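PDB 3BGY: polynucleotide 5'-triphosphatase from Acanthamoeba polyphaga mimivirus, which removes the terminal phosphate from the 5'-triphosphate end of mRNA by hydrolysis, the first step of capping, as the N-terminal domain of the larger viral mRNA-capping enzyme. Local coordinates for residues Arg187-Asp192 with Glu212-Asn217; Glu37-Phe42 with Thr143-Glu148; Arg52-Tyr57 with Tyr178-Asn183; Glu22-Leu27 with Ile219-Leu224. All blocks are in the same frame, centred on the assembly; numbering follows the deposited sequence.

Contact 1 of 4, residues Arg187-Asp192 with Glu212-Asn217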
# COMPACT_ATOMS: atom_id res chain seq x y z
N ARG A 187 7.97 7.30 -6.12
CA ARG A 187 8.63 6.50 -5.09
C ARG A 187 8.45 5.02 -5.40
O ARG A 187 7.40 4.62 -5.90
CB ARG A 187 7.96 6.85 -3.77
CG ARG A 187 8.62 6.34 -2.52
CD ARG A 187 7.83 6.77 -1.28
NE ARG A 187 6.67 5.89 -1.12
CZ ARG A 187 5.39 6.25 -1.27
NH1 ARG A 187 5.08 7.51 -1.55
NH2 ARG A 187 4.45 5.32 -1.26
N ILE A 188 9.51 4.24 -5.19
CA ILE A 188 9.46 2.79 -5.39
C ILE A 188 9.27 2.16 -4.01
O ILE A 188 10.04 2.46 -3.11
CB ILE A 188 10.79 2.26 -6.00
CG1 ILE A 188 10.92 2.68 -7.48
CG2 ILE A 188 10.87 0.69 -5.90
CD1 ILE A 188 10.06 1.88 -8.48
N ASP A 189 8.22 1.35 -3.83
CA ASP A 189 7.98 0.65 -2.55
C ASP A 189 8.14 -0.83 -2.81
O ASP A 189 7.55 -1.36 -3.74
CB ASP A 189 6.55 0.85 -2.05
CG ASP A 189 6.27 2.26 -1.58
OD1 ASP A 189 7.22 3.02 -1.31
OD2 ASP A 189 5.06 2.58 -1.47
N ILE A 190 8.97 -1.49 -2.02
CA ILE A 190 9.16 -2.94 -2.16
C ILE A 190 8.91 -3.49 -0.78
O ILE A 190 9.58 -3.08 0.19
CB ILE A 190 10.56 -3.32 -2.77
CG1 ILE A 190 10.72 -4.83 -2.91
CG2 ILE A 190 11.69 -2.83 -1.94
CD1 ILE A 190 10.06 -5.46 -4.07
N THR A 191 8.05 -4.50 -0.70
CA THR A 191 7.62 -4.98 0.61
C THR A 191 7.59 -6.49 0.77
O THR A 191 7.19 -7.21 -0.14
CB THR A 191 6.18 -4.45 0.88
OG1 THR A 191 6.10 -3.04 0.63
CG2 THR A 191 5.77 -4.65 2.33
N ASP A 192 8.06 -6.94 1.94
CA ASP A 192 8.02 -8.36 2.33
C ASP A 192 6.73 -8.36 3.18
O ASP A 192 6.66 -7.69 4.23
CB ASP A 192 9.27 -8.67 3.17
CG ASP A 192 9.20 -10.02 3.90
OD1 ASP A 192 8.10 -10.49 4.25
OD2 ASP A 192 10.28 -10.59 4.16
N GLU A 212 5.80 -1.76 -6.03
CA GLU A 212 4.95 -0.75 -6.67
C GLU A 212 5.70 0.52 -6.93
O GLU A 212 6.68 0.82 -6.28
CB GLU A 212 3.79 -0.32 -5.76
CG GLU A 212 2.80 -1.36 -5.34
CD GLU A 212 3.11 -1.95 -3.98
OE1 GLU A 212 3.66 -1.23 -3.11
OE2 GLU A 212 2.79 -3.13 -3.78
N LEU A 213 5.27 1.24 -7.97
CA LEU A 213 5.80 2.57 -8.26
C LEU A 213 4.60 3.48 -7.96
O LEU A 213 3.60 3.45 -8.68
CB LEU A 213 6.24 2.73 -9.73
CG LEU A 213 6.60 4.19 -10.12
CD1 LEU A 213 7.91 4.60 -9.46
CD2 LEU A 213 6.68 4.35 -11.61
N GLU A 214 4.69 4.26 -6.87
CA GLU A 214 3.59 5.15 -6.48
C GLU A 214 3.95 6.61 -6.77
O GLU A 214 5.07 7.04 -6.50
CB GLU A 214 3.26 5.00 -4.98
CG GLU A 214 3.20 3.57 -4.48
CD GLU A 214 2.11 3.31 -3.47
OE1 GLU A 214 1.70 4.24 -2.74
OE2 GLU A 214 1.66 2.14 -3.40
N LEU A 215 2.98 7.37 -7.28
CA LEU A 215 3.19 8.79 -7.59
C LEU A 215 3.01 9.64 -6.32
O LEU A 215 2.22 9.29 -5.42
CB LEU A 215 2.22 9.29 -8.67
CG LEU A 215 2.46 8.62 -10.02
CD1 LEU A 215 1.55 9.29 -11.00
CD2 LEU A 215 3.89 8.72 -10.50
N ILE A 216 3.79 10.71 -6.27
CA ILE A 216 3.74 11.72 -5.19
C ILE A 216 3.03 12.94 -5.84
O ILE A 216 2.24 13.64 -5.18
CB ILE A 216 5.17 12.10 -4.70
CG1 ILE A 216 5.84 10.90 -4.04
CG2 ILE A 216 5.14 13.31 -3.72
CD1 ILE A 216 7.34 11.08 -3.79
N ASN A 217 3.32 13.19 -7.12
CA ASN A 217 2.68 14.27 -7.90
C ASN A 217 2.45 13.69 -9.28
O ASN A 217 3.07 12.68 -9.64
CB ASN A 217 3.59 15.49 -8.06
CG ASN A 217 3.96 16.14 -6.76
OD1 ASN A 217 3.08 16.58 -6.01
ND2 ASN A 217 5.24 16.18 -6.46
O HOH W 1 2.54 8.98 -2.68
O HOH W 2 1.55 4.33 -0.02
O HOH W 3 2.86 1.04 -1.49
O HOH W 4 5.50 -2.60 -1.88

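Contact 2 of 4, residues Glu37-Phe42 with Thr143-Glu148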
# COMPACT_ATOMS: atom_id res chain seq x y z
N GLU A 37 -4.88 8.14 -5.03
CA GLU A 37 -3.48 7.69 -5.10
C GLU A 37 -3.34 6.99 -6.42
O GLU A 37 -4.33 6.46 -6.91
CB GLU A 37 -3.15 6.75 -3.96
CG GLU A 37 -3.21 7.41 -2.56
CD GLU A 37 -2.40 8.71 -2.40
OE1 GLU A 37 -1.34 8.88 -3.05
OE2 GLU A 37 -2.83 9.58 -1.61
N PHE A 38 -2.15 7.00 -7.00
CA PHE A 38 -1.93 6.37 -8.30
C PHE A 38 -0.74 5.43 -8.08
O PHE A 38 0.36 5.86 -7.74
CB PHE A 38 -1.63 7.45 -9.34
CG PHE A 38 -1.50 6.93 -10.75
CD1 PHE A 38 -0.31 6.33 -11.18
CD2 PHE A 38 -2.55 7.08 -11.65
CE1 PHE A 38 -0.13 5.89 -12.49
CE2 PHE A 38 -2.39 6.64 -13.01
CZ PHE A 38 -1.18 6.05 -13.41
N GLU A 39 -0.95 4.17 -8.47
CA GLU A 39 0.04 3.14 -8.22
C GLU A 39 0.17 2.17 -9.38
O GLU A 39 -0.84 1.81 -9.98
CB GLU A 39 -0.47 2.38 -6.97
CG GLU A 39 0.11 1.03 -6.61
CD GLU A 39 -0.56 0.41 -5.38
OE1 GLU A 39 -0.46 0.99 -4.28
OE2 GLU A 39 -1.17 -0.67 -5.52
N VAL A 40 1.41 1.79 -9.70
CA VAL A 40 1.62 0.75 -10.72
C VAL A 40 2.15 -0.44 -9.91
O VAL A 40 3.20 -0.35 -9.30
CB VAL A 40 2.61 1.14 -11.81
CG1 VAL A 40 2.68 0.01 -12.86
CG2 VAL A 40 2.15 2.41 -12.49
N SER A 41 1.40 -1.54 -9.92
CA SER A 41 1.77 -2.74 -9.16
C SER A 41 2.41 -3.77 -10.08
O SER A 41 1.83 -4.13 -11.11
CB SER A 41 0.51 -3.32 -8.47
OG SER A 41 0.77 -4.58 -7.86
N PHE A 42 3.62 -4.20 -9.74
CA PHE A 42 4.36 -5.19 -10.53
C PHE A 42 4.05 -6.56 -10.01
O PHE A 42 4.12 -6.80 -8.82
CB PHE A 42 5.87 -4.93 -10.49
CG PHE A 42 6.29 -3.69 -11.21
CD1 PHE A 42 6.07 -2.42 -10.64
CD2 PHE A 42 6.87 -3.78 -12.49
CE1 PHE A 42 6.43 -1.24 -11.36
CE2 PHE A 42 7.23 -2.58 -13.21
CZ PHE A 42 7.00 -1.33 -12.63
N THR A 143 -0.31 -3.81 -13.18
CA THR A 143 -1.65 -3.25 -13.14
C THR A 143 -1.49 -1.79 -12.77
O THR A 143 -0.52 -1.43 -12.12
CB THR A 143 -2.63 -3.95 -12.17
OG1 THR A 143 -2.15 -3.89 -10.82
CG2 THR A 143 -2.86 -5.39 -12.58
N ILE A 144 -2.38 -0.94 -13.28
CA ILE A 144 -2.31 0.49 -12.96
C ILE A 144 -3.58 0.70 -12.13
O ILE A 144 -4.68 0.34 -12.56
CB ILE A 144 -2.41 1.39 -14.23
CG1 ILE A 144 -1.54 0.90 -15.39
CG2 ILE A 144 -2.11 2.83 -13.87
CD1 ILE A 144 -0.07 1.07 -15.26
N LYS A 145 -3.46 1.34 -10.97
CA LYS A 145 -4.62 1.51 -10.11
C LYS A 145 -4.69 2.90 -9.53
O LYS A 145 -3.66 3.48 -9.19
CB LYS A 145 -4.51 0.51 -8.93
CG LYS A 145 -5.69 0.43 -7.92
CD LYS A 145 -5.28 -0.38 -6.69
CE LYS A 145 -6.46 -0.68 -5.76
NZ LYS A 145 -6.02 -1.33 -4.48
N SER A 146 -5.90 3.42 -9.50
CA SER A 146 -6.15 4.70 -8.88
C SER A 146 -7.14 4.32 -7.80
O SER A 146 -8.00 3.45 -8.04
CB SER A 146 -6.77 5.70 -9.84
OG SER A 146 -6.76 7.01 -9.29
N THR A 147 -6.90 4.78 -6.58
CA THR A 147 -7.84 4.53 -5.51
C THR A 147 -7.92 5.66 -4.49
O THR A 147 -6.94 6.37 -4.27
CB THR A 147 -7.60 3.16 -4.83
OG1 THR A 147 -8.72 2.81 -4.01
CG2 THR A 147 -6.31 3.14 -4.04
N GLU A 148 -9.10 5.78 -3.88
CA GLU A 148 -9.36 6.82 -2.88
C GLU A 148 -9.01 6.30 -1.50
O GLU A 148 -9.56 5.29 -1.06
CB GLU A 148 -10.82 7.22 -2.95
CG GLU A 148 -11.19 8.41 -2.10
CD GLU A 148 -12.69 8.68 -2.08
OE1 GLU A 148 -13.47 7.93 -2.72
OE2 GLU A 148 -13.09 9.65 -1.43
O HOH W 5 -1.90 -1.18 -9.32

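Contact 3 of 4, residues Arg52-Tyr57 with Tyr178-Asn183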
# COMPACT_ATOMS: atom_id res chain seq x y z
N ARG A 52 17.03 -8.73 -5.51
CA ARG A 52 17.65 -7.98 -6.60
C ARG A 52 17.21 -6.51 -6.61
O ARG A 52 18.07 -5.61 -6.69
CB ARG A 52 17.33 -8.60 -7.96
CG ARG A 52 18.05 -7.86 -9.11
CD ARG A 52 17.58 -8.33 -10.46
NE ARG A 52 17.84 -9.75 -10.64
CZ ARG A 52 17.34 -10.47 -11.63
NH1 ARG A 52 16.55 -9.93 -12.55
NH2 ARG A 52 17.60 -11.77 -11.69
N ILE A 53 15.90 -6.28 -6.48
CA ILE A 53 15.32 -4.93 -6.49
C ILE A 53 15.79 -4.10 -5.32
O ILE A 53 16.25 -2.96 -5.49
CB ILE A 53 13.73 -4.97 -6.53
CG1 ILE A 53 13.27 -5.07 -7.98
CG2 ILE A 53 13.07 -3.71 -5.85
CD1 ILE A 53 13.44 -3.78 -8.80
N THR A 54 15.72 -4.69 -4.14
CA THR A 54 16.10 -4.00 -2.92
C THR A 54 17.58 -3.64 -2.90
O THR A 54 17.93 -2.50 -2.60
CB THR A 54 15.67 -4.77 -1.68
OG1 THR A 54 14.28 -5.12 -1.80
CG2 THR A 54 15.79 -3.90 -0.47
N GLU A 55 18.42 -4.57 -3.36
CA GLU A 55 19.87 -4.35 -3.41
C GLU A 55 20.19 -3.24 -4.40
O GLU A 55 20.94 -2.32 -4.08
CB GLU A 55 20.62 -5.64 -3.82
CG GLU A 55 22.16 -5.57 -3.72
CD GLU A 55 22.69 -5.46 -2.29
OE1 GLU A 55 22.16 -6.14 -1.39
OE2 GLU A 55 23.65 -4.69 -2.08
N HIS A 56 19.51 -3.27 -5.55
CA HIS A 56 19.73 -2.28 -6.61
C HIS A 56 19.41 -0.87 -6.12
O HIS A 56 20.24 0.04 -6.24
CB HIS A 56 18.85 -2.56 -7.84
CG HIS A 56 18.90 -1.48 -8.88
ND1 HIS A 56 19.97 -1.33 -9.73
CD2 HIS A 56 18.06 -0.46 -9.15
CE1 HIS A 56 19.79 -0.25 -10.48
NE2 HIS A 56 18.63 0.29 -10.15
N TYR A 57 18.23 -0.70 -5.53
CA TYR A 57 17.83 0.63 -5.07
C TYR A 57 18.59 1.14 -3.86
O TYR A 57 18.88 2.33 -3.78
CB TYR A 57 16.33 0.71 -4.91
CG TYR A 57 15.62 0.84 -6.23
CD1 TYR A 57 15.68 2.03 -6.97
CD2 TYR A 57 14.92 -0.24 -6.76
CE1 TYR A 57 15.05 2.14 -8.24
CE2 TYR A 57 14.29 -0.14 -8.01
CZ TYR A 57 14.36 1.04 -8.74
OH TYR A 57 13.75 1.09 -9.96
N TYR A 178 10.59 -1.15 2.15
CA TYR A 178 11.72 -0.30 1.80
C TYR A 178 11.11 0.65 0.77
O TYR A 178 10.49 0.21 -0.20
CB TYR A 178 12.86 -1.09 1.16
CG TYR A 178 13.46 -2.13 2.05
CD1 TYR A 178 12.87 -3.41 2.14
CD2 TYR A 178 14.59 -1.86 2.84
CE1 TYR A 178 13.39 -4.41 3.01
CE2 TYR A 178 15.12 -2.84 3.72
CZ TYR A 178 14.52 -4.11 3.80
OH TYR A 178 15.00 -5.06 4.67
N SER A 179 11.25 1.96 1.01
CA SER A 179 10.71 2.99 0.11
C SER A 179 11.84 3.84 -0.41
O SER A 179 12.67 4.34 0.35
CB SER A 179 9.68 3.87 0.83
OG SER A 179 8.56 3.11 1.25
N PHE A 180 11.89 3.97 -1.74
CA PHE A 180 12.96 4.74 -2.35
C PHE A 180 12.37 5.91 -3.10
O PHE A 180 11.66 5.73 -4.08
CB PHE A 180 13.75 3.84 -3.30
CG PHE A 180 14.29 2.61 -2.64
CD1 PHE A 180 15.51 2.66 -1.95
CD2 PHE A 180 13.57 1.40 -2.67
CE1 PHE A 180 16.02 1.52 -1.29
CE2 PHE A 180 14.08 0.24 -2.02
CZ PHE A 180 15.32 0.31 -1.32
N THR A 181 12.65 7.13 -2.64
CA THR A 181 12.13 8.32 -3.31
C THR A 181 13.08 8.63 -4.46
O THR A 181 14.14 9.19 -4.26
CB THR A 181 11.97 9.50 -2.29
OG1 THR A 181 11.00 9.12 -1.30
CG2 THR A 181 11.43 10.75 -3.02
N ILE A 182 12.72 8.17 -5.65
CA ILE A 182 13.60 8.34 -6.81
C ILE A 182 13.74 9.75 -7.38
O ILE A 182 14.76 10.08 -7.96
CB ILE A 182 13.32 7.26 -7.88
CG1 ILE A 182 11.85 7.26 -8.28
CG2 ILE A 182 13.71 5.84 -7.33
CD1 ILE A 182 11.55 6.39 -9.52
N ASN A 183 12.70 10.55 -7.20
CA ASN A 183 12.65 11.96 -7.60
C ASN A 183 11.50 12.58 -6.85
O ASN A 183 10.80 11.89 -6.10
CB ASN A 183 12.54 12.16 -9.14
CG ASN A 183 11.37 11.40 -9.77
OD1 ASN A 183 10.22 11.52 -9.33
ND2 ASN A 183 11.65 10.65 -10.83

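Contact 4 of 4, residues Glu22-Leu27 with Ile219-Leu224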
# COMPACT_ATOMS: atom_id res chain seq x y z
N GLU A 22 -6.39 5.92 -21.68
CA GLU A 22 -7.12 5.68 -20.44
C GLU A 22 -6.25 6.07 -19.23
O GLU A 22 -6.77 6.66 -18.30
CB GLU A 22 -7.54 4.21 -20.34
CG GLU A 22 -8.73 3.90 -21.23
CD GLU A 22 -9.31 2.49 -21.03
OE1 GLU A 22 -8.96 1.82 -20.02
OE2 GLU A 22 -10.14 2.07 -21.87
N ILE A 23 -4.95 5.80 -19.31
CA ILE A 23 -4.00 6.14 -18.22
C ILE A 23 -3.85 7.66 -18.13
O ILE A 23 -3.74 8.21 -17.04
CB ILE A 23 -2.65 5.41 -18.41
CG1 ILE A 23 -2.89 3.93 -18.20
CG2 ILE A 23 -1.59 5.85 -17.35
CD1 ILE A 23 -1.81 3.02 -18.75
N VAL A 24 -3.83 8.35 -19.27
CA VAL A 24 -3.76 9.84 -19.25
C VAL A 24 -4.97 10.41 -18.48
O VAL A 24 -4.80 11.31 -17.65
CB VAL A 24 -3.63 10.40 -20.72
CG1 VAL A 24 -3.87 11.92 -20.80
CG2 VAL A 24 -2.26 10.08 -21.22
N GLU A 25 -6.16 9.86 -18.68
CA GLU A 25 -7.34 10.31 -17.96
C GLU A 25 -7.22 10.01 -16.46
O GLU A 25 -7.55 10.86 -15.64
CB GLU A 25 -8.62 9.65 -18.51
CG GLU A 25 -8.83 9.96 -19.99
CD GLU A 25 -10.18 9.50 -20.52
OE1 GLU A 25 -10.48 8.28 -20.45
OE2 GLU A 25 -10.93 10.37 -21.03
N MET A 26 -6.66 8.83 -16.13
CA MET A 26 -6.46 8.43 -14.73
C MET A 26 -5.48 9.36 -14.06
O MET A 26 -5.64 9.71 -12.89
CB MET A 26 -5.95 6.99 -14.61
CG MET A 26 -6.97 5.96 -14.95
SD MET A 26 -6.19 4.33 -15.03
CE MET A 26 -5.89 4.03 -13.29
N LEU A 27 -4.45 9.77 -14.80
CA LEU A 27 -3.43 10.69 -14.26
C LEU A 27 -4.02 12.08 -13.99
O LEU A 27 -3.64 12.73 -13.01
CB LEU A 27 -2.23 10.81 -15.21
CG LEU A 27 -1.26 9.64 -15.19
CD1 LEU A 27 -0.44 9.59 -16.45
CD2 LEU A 27 -0.38 9.73 -13.96
N ILE A 219 2.66 13.14 -13.24
CA ILE A 219 3.76 13.20 -14.19
C ILE A 219 3.15 12.88 -15.55
O ILE A 219 2.05 12.36 -15.63
CB ILE A 219 4.93 12.20 -13.91
CG1 ILE A 219 4.45 10.73 -13.88
CG2 ILE A 219 5.61 12.54 -12.59
CD1 ILE A 219 5.56 9.72 -13.69
N ASP A 220 3.89 13.20 -16.61
CA ASP A 220 3.45 12.92 -17.97
C ASP A 220 3.50 11.40 -18.13
O ASP A 220 4.40 10.76 -17.63
CB ASP A 220 4.43 13.56 -18.95
CG ASP A 220 3.94 13.51 -20.41
OD1 ASP A 220 4.23 12.52 -21.11
OD2 ASP A 220 3.26 14.45 -20.83
N ILE A 221 2.58 10.84 -18.91
CA ILE A 221 2.59 9.39 -19.11
C ILE A 221 3.87 8.86 -19.77
O ILE A 221 4.27 7.70 -19.55
CB ILE A 221 1.37 8.95 -19.91
CG1 ILE A 221 1.21 7.43 -19.85
CG2 ILE A 221 1.45 9.48 -21.32
CD1 ILE A 221 -0.03 6.92 -20.53
N ASN A 222 4.51 9.70 -20.58
CA ASN A 222 5.74 9.29 -21.24
C ASN A 222 6.87 9.15 -20.22
O ASN A 222 7.71 8.27 -20.34
CB ASN A 222 6.08 10.24 -22.39
CG ASN A 222 5.06 10.13 -23.50
OD1 ASN A 222 5.04 9.13 -24.22
ND2 ASN A 222 4.13 11.08 -23.56
N THR A 223 6.86 10.02 -19.20
CA THR A 223 7.82 9.91 -18.09
C THR A 223 7.52 8.62 -17.28
O THR A 223 8.45 7.87 -16.90
CB THR A 223 7.70 11.15 -17.20
OG1 THR A 223 7.88 12.30 -18.02
CG2 THR A 223 8.75 11.18 -16.10
N LEU A 224 6.23 8.33 -17.07
CA LEU A 224 5.82 7.11 -16.34
C LEU A 224 6.28 5.87 -17.09
O LEU A 224 6.86 4.97 -16.48
CB LEU A 224 4.31 7.07 -16.16
CG LEU A 224 3.68 5.81 -15.53
CD1 LEU A 224 4.09 5.71 -14.07
CD2 LEU A 224 2.19 5.85 -15.66

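Contact 1 of 4, residues Arg187-Asp192 with Glu212-Asn217
Arg187 reaches across to Glu214 on the neighbouring antiparallel strand, and its side chain organises the polar face of this hairpin. Its CB lies beside Ile216, with CD1 of that residue 4.3 Å away at the edge of the contact. CG stands anti to the backbone N and packs against the backbone of Phe180. The chain runs straight through CD and then bends at chi3 (79°), which turns NE back over its own strand. There the guanidinium holds the Asp189 carboxylate side-on: NE donates to OD1 of Asp189 at 2.9 Å, and NH2 to OD2 at 2.8 Å, the second using the syn lone pair. Two bonds thus fix the rotation of both groups. NH2 also forms a salt bridge with OE1 of Glu214 (3.3 Å), whose hydrogen bond is weak, in the modelled conformer, one of two, with the two planes 56° apart. NH1 donates a hydrogen bond to a water, which in turn donates to the carbonyl of Leu215. Paired backbone bonds join Arg187 to Glu214 and Asp189 to Glu212. On the other face CD1 of Ile188 meets CD1 of Leu213 at 3.6 Å, though Leu213 too has a second conformer. Glu212 and Glu214 form a Glu-X-Glu pair, consistent with the metal-binding glutamates of tunnel triphosphatases. The acidic face looks into the barrel, where Ser179 holds OD1 of Asp189 as a second partner; Ile188 and Leu213 face outward beneath helix 221-235, and Ile188 also touches Tyr57 of helix 47-60.

Contact 2 of 4, residues Glu37-Phe42 with Thr143-Glu148
Strands 37-42 and 143-148 run antiparallel, their segment axes 4.8 Å apart at closest approach, with Glu37-Thr147, Glu39-Lys145 and Ser41-Thr143 as hydrogen-bonded pairs and Phe38-Ser146 and Val40-Ile144 as non-hydrogen-bonded ones. Each hydrogen-bonded pair exchanges two N-H...O bonds, such as Lys145 N to Glu39 O at 2.8 Å. In between, CA-H groups point at carbonyls, Ser146 CA lying 3.2 Å from Glu37 O. The apolar face is carried by Ile144, whose two branches part company. CG2, anti to the backbone N, presses on the far end of the Phe38 ring, 3.4 Å from CZ and a little further from CE1 and CE2, approaching obliquely. CD1, turned the other way by chi2 (-72°), lies 3.8 Å from CG2 of Val40 and equally close to CG1. The side chains of Val40 and Ile144 run side by side in the same direction. On the opposite face the extended chains of Glu39 and Lys145 pass each other without a salt bridge, their charged ends OE2 and NZ being 5.0 Å apart. OG1 of Thr143 sits 3.6 Å from CB of Ser41 and shares a water with Glu39 O. Glu37 and Glu39 make a second Glu-X-Glu pair, consistent with the metal-binding face of the tunnel in this family. Strand 37-42 is bonded on its other side to strand 208-215, and strand 143-148 to strand 122-136; outside the barrel, Phe38 is covered by helices 17-32 and 221-235.

Contact 3 of 4, residues Arg52-Tyr57 with Tyr178-Asn183
Tyr57 and Phe180 both turn CG anti to their own carbonyl carbon: chi1 of Phe180 (-56°) sets its ring beneath Tyr57 CB, while chi1 of Tyr57 (-77°) directs its CG, so that the two rings end up oblique to each other. Tyr57 CB sits over the middle of the Phe180 ring, 3.4 Å from its centroid and almost on the normal, a close CH-pi contact. The ring planes are at 31° and the centroids 5.5 Å apart, so that CB rather than the tyrosine ring presses on the Phe180 face. A second CH-pi contact lies one turn earlier: Thr54 puts its CG2, anti to the backbone N, over one face of Tyr178, 3.9 Å from the centroid and shifted toward the rim. The hydroxyl of Thr54 is engaged within its own helix by the carbonyl of Phe50. Further along the strand, CG2 of Ile182 touches CE1 of Tyr57 at 4.0 Å, at the edge of the contact. On the helix side, CD2 of His56 lies over the centre of one face of the Tyr57 ring. Ile190 of the adjacent strand packs against Thr54, Tyr178 and Phe180, and helix 221-235 touches Tyr57 through Val231 and Ile234. No hydrogen bond links the two segments, which implies that helix 47-60 is held against the barrel wall here by dispersion and CH-pi contacts, its alkyl groups resting on aromatic faces that the strand presents outward.

Contact 4 of 4, residues Glu22-Leu27 with Ile219-Leu224
Ile221, in the first turn of its helix, is met by three apolar side chains of helix 17-32, each lying across it at about a right angle. Its CG1 is anti to the backbone N (chi1 -167°), and the extended chain carries CD1 to Ile23, 3.7 Å from CB and as near to CG2. The other branch, CG2, touches Val24 CG2 at 3.8 Å, while Leu27 brings CD1 to 4.0 Å from Ile221 CB. Leu27 CD1 also approaches the carbonyl oxygen of Ile219 at 3.8 Å, and Leu224 adds its CD2 against Ile23 CG2. No hydrogen bond crosses between the two segments. Asp220 is the N-cap of the second helix: OD1 accepts from Asn222 N (2.9 Å) on its anti side and from Asn222 ND2 (2.8 Å), so one oxygen is gripped twice within a single residue pair. Asn222 ND2 also bonds to Tyr20 OH, in the preceding turn of helix 17-32. Phe38 of the barrel wall lies against Ile23, Leu27 and Leu224, and Phe15 against Ile23 and Ile221. This is helix-helix packing on the outside of a closed antiparallel barrel, the tunnel fold of this triphosphatase family, with the N- and C-terminal helices of the domain brought together over one side of the wall.

Contacts 1 and 2 belong to adjacent strands that close the barrel: Val40 O accepts from Leu213 N at 2.9 Å, and the Glu-X-Glu pairs of the two contacts lie side by side on the tunnel wall, a probable metal site. There Glu214 OE2, in the conformer given, is 2.6 Å from Glu39 OE1, two like-charged groups close together. Contact 3 continues the same sheet beyond contact 1, with Phe180 N bonded to Ile188 O (2.8 Å). Contact 4 sits outside the wall. It reaches contact 2 through Phe38, whose CE2 is 3.8 Å from Leu27 CD2, and contact 1 through Leu215 and Leu213. Contacts 3 and 4 cover different parts of the wall, their centres about 22 Å apart. An acetate ion near contact 3, about 4 Å from the Tyr178 side chain, probably comes from the crystallisation liquor.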